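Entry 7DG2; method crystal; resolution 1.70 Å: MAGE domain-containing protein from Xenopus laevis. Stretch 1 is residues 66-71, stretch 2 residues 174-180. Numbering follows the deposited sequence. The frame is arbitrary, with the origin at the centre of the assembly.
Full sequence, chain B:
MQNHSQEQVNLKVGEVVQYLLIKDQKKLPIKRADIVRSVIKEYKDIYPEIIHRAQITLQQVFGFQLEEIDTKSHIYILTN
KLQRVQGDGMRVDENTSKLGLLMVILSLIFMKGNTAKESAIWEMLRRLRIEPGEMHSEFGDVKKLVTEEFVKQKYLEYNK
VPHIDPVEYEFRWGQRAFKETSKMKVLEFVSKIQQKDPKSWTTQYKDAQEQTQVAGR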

# COMPACT_ATOMS: atom_id res chain seq x y z
N LEU B 66 -14.44 -4.02 -10.71
CA LEU B 66 -14.62 -5.38 -10.20
C LEU B 66 -14.66 -6.34 -11.39
O LEU B 66 -15.41 -6.11 -12.35
N GLU B 67 -13.85 -7.39 -11.36
CA GLU B 67 -13.82 -8.35 -12.45
C GLU B 67 -13.87 -9.78 -11.90
O GLU B 67 -13.18 -10.10 -10.93
N GLU B 68 -14.67 -10.63 -12.53
CA GLU B 68 -14.73 -12.03 -12.15
C GLU B 68 -13.65 -12.78 -12.92
O GLU B 68 -13.61 -12.72 -14.15
N ILE B 69 -12.76 -13.48 -12.20
CA ILE B 69 -11.69 -14.21 -12.88
C ILE B 69 -11.93 -15.71 -12.94
O ILE B 69 -11.22 -16.41 -13.67
N ASP B 70 -12.90 -16.23 -12.19
CA ASP B 70 -13.34 -17.61 -12.32
C ASP B 70 -14.85 -17.62 -12.34
O ASP B 70 -15.49 -17.23 -11.36
N THR B 71 -15.44 -18.04 -13.48
CA THR B 71 -16.89 -18.01 -13.62
C THR B 71 -17.56 -19.11 -12.81
O THR B 71 -18.73 -18.96 -12.42
N GLY B 174 -1.74 -17.21 -14.90
CA GLY B 174 -2.95 -17.33 -14.12
C GLY B 174 -4.04 -16.34 -14.54
O GLY B 174 -3.81 -15.43 -15.33
N GLN B 175 -5.23 -16.55 -13.97
CA GLN B 175 -6.40 -15.74 -14.32
C GLN B 175 -6.17 -14.26 -14.03
O GLN B 175 -6.66 -13.39 -14.76
N ARG B 176 -5.43 -13.94 -12.96
CA ARG B 176 -5.19 -12.52 -12.68
C ARG B 176 -4.32 -11.87 -13.75
O ARG B 176 -4.54 -10.71 -14.11
N ALA B 177 -3.33 -12.60 -14.29
CA ALA B 177 -2.50 -12.05 -15.36
C ALA B 177 -3.34 -11.71 -16.58
O ALA B 177 -3.14 -10.66 -17.21
N PHE B 178 -4.28 -12.58 -16.95
CA PHE B 178 -5.08 -12.29 -18.13
C PHE B 178 -5.98 -11.08 -17.94
O PHE B 178 -6.37 -10.46 -18.94
N LYS B 179 -6.32 -10.73 -16.69
CA LYS B 179 -7.16 -9.56 -16.43
C LYS B 179 -6.36 -8.29 -16.20
O LYS B 179 -6.83 -7.20 -16.54
N GLU B 180 -5.15 -8.39 -15.64
CA GLU B 180 -4.38 -7.19 -15.36
C GLU B 180 -3.45 -6.80 -16.50
O GLU B 180 -3.11 -5.62 -16.63

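Packing of the strand and corner in residues 66-71 against the helix at 175-180, two segments of one chain that lie more than 100 residues apart in sequence and bury 338 Å² between them. The backbones come nearest where Ile-69 faces Gln-175, with CA atoms 5.7 Å apart. Glu-67 and Ile-69 point their CA-to-CB bonds toward the helix, and Gln-175 and Lys-179, one helical turn apart, point theirs back. Ile-69 (chi1 p, chi2 t) is the buried apolar centre: its CB lies 3.8 Å from CB of Gln-175, its CG2 packs 3.6 Å from CG of Lys-179, and its CD1 reaches to 4.5 Å from the backbone N of Arg-176.

Gln-175 (m, t) carries the direct hydrogen bond between the stretches, from NE2 to OD2 of Asp-70 at 3.2 Å with an N-H...O angle of 158°. The same NE2 lies 3.1 Å from the carbonyl O of Ile-69, but the angle there is poor and this short approach is not a hydrogen bond. Asp-70 (chi1 t) has its CA-to-CB bond sideways to the helix; its other carboxylate oxygen, OD1, is hydrogen-bonded to a residue just outside one of the stretches.

Lys-179 (m, m, t, t) runs its aliphatic chain across the strand, so that CD comes 3.4 Å from OE1 of Glu-67 and CE 3.8 Å from the carbonyl O of Glu-68. The charged ends do not pair directly: NZ of Lys-179 is 4.2 Å from OE1 of Glu-67 (m, t), beyond salt-bridge range. Water 2 fills this role, accepting from NZ of Lys-179 at 3.0 Å and donating to OE1 of Glu-67 at 2.8 Å. Water 1 makes a second link, lying 2.9 Å from OE2 of Glu-67 and 2.7 Å from the backbone O of Lys-179, placed to donate to either, but with more acceptors in reach than protons it cannot serve all of them at once. OE2 of Glu-67 is also hydrogen-bonded elsewhere in the structure.

Glu-68 (t, t) directs its CA-to-CB bond away from the helix, and its OE2 is satisfied elsewhere. Arg-176 (t, t, m) sets off sideways and forms a salt bridge within the helix: NH1 donates to OE2 of Glu-180 (m, t) at 2.8 Å, one turn on. NE and NH2 of Arg-176 and OE1 of Glu-180 find partners elsewhere. Leu-66, Thr-71, Ala-177 and Phe-178 make no contact across the interface.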

# COMPACT_ATOMS: atom_id res chain seq x y z
CB LEU B 66 -15.90 -5.45 -9.38
CG LEU B 66 -16.19 -6.75 -8.61
CD1 LEU B 66 -15.24 -6.83 -7.43
CD2 LEU B 66 -17.64 -6.78 -8.13
CB GLU B 67 -12.57 -8.18 -13.33
CG GLU B 67 -12.46 -6.79 -14.00
CD GLU B 67 -11.52 -6.80 -15.21
OE1 GLU B 67 -11.63 -7.72 -16.06
OE2 GLU B 67 -10.68 -5.89 -15.32
CB GLU B 68 -16.12 -12.59 -12.47
CG GLU B 68 -16.38 -14.00 -11.97
CD GLU B 68 -17.80 -14.46 -12.26
OE1 GLU B 68 -18.20 -14.48 -13.45
OE2 GLU B 68 -18.53 -14.78 -11.29
CB ILE B 69 -10.32 -13.94 -12.23
CG1 ILE B 69 -10.28 -14.48 -10.80
CG2 ILE B 69 -10.00 -12.44 -12.28
CD1 ILE B 69 -8.91 -14.47 -10.19
CB ASP B 70 -12.79 -18.48 -11.18
CG ASP B 70 -13.13 -19.96 -11.36
OD1 ASP B 70 -14.31 -20.33 -11.21
OD2 ASP B 70 -12.21 -20.75 -11.69
CB THR B 71 -17.30 -18.14 -15.09
OG1 THR B 71 -17.90 -19.42 -15.31
CG2 THR B 71 -16.12 -17.99 -16.02
CB GLN B 175 -7.62 -16.25 -13.55
CG GLN B 175 -8.10 -17.66 -13.96
CD GLN B 175 -8.89 -18.36 -12.85
OE1 GLN B 175 -8.63 -18.16 -11.65
NE2 GLN B 175 -9.86 -19.19 -13.24
CB ARG B 176 -4.57 -12.35 -11.29
CG ARG B 176 -4.31 -10.87 -10.96
CD ARG B 176 -3.66 -10.69 -9.60
NE ARG B 176 -4.54 -10.95 -8.47
CZ ARG B 176 -5.41 -10.08 -7.96
NH1 ARG B 176 -5.55 -8.87 -8.49
NH2 ARG B 176 -6.15 -10.43 -6.91
CB ALA B 177 -1.38 -13.02 -15.73
CB PHE B 178 -5.91 -13.50 -18.53
CG PHE B 178 -5.12 -14.55 -19.26
CD1 PHE B 178 -4.68 -14.31 -20.55
CD2 PHE B 178 -4.81 -15.75 -18.65
CE1 PHE B 178 -3.94 -15.27 -21.23
CE2 PHE B 178 -4.08 -16.70 -19.32
CZ PHE B 178 -3.64 -16.46 -20.62
CB LYS B 179 -8.07 -9.81 -15.22
CG LYS B 179 -9.06 -10.93 -15.42
CD LYS B 179 -10.00 -10.65 -16.56
CE LYS B 179 -10.98 -11.81 -16.74
NZ LYS B 179 -11.96 -11.51 -17.83
CB GLU B 180 -3.57 -7.37 -14.07
CG GLU B 180 -4.44 -7.36 -12.81
CD GLU B 180 -3.64 -7.31 -11.52
OE1 GLU B 180 -2.39 -7.27 -11.57
OE2 GLU B 180 -4.28 -7.28 -10.45
O HOH W 1 -9.25 -6.70 -17.65
O HOH W 2 -13.73 -9.42 -16.63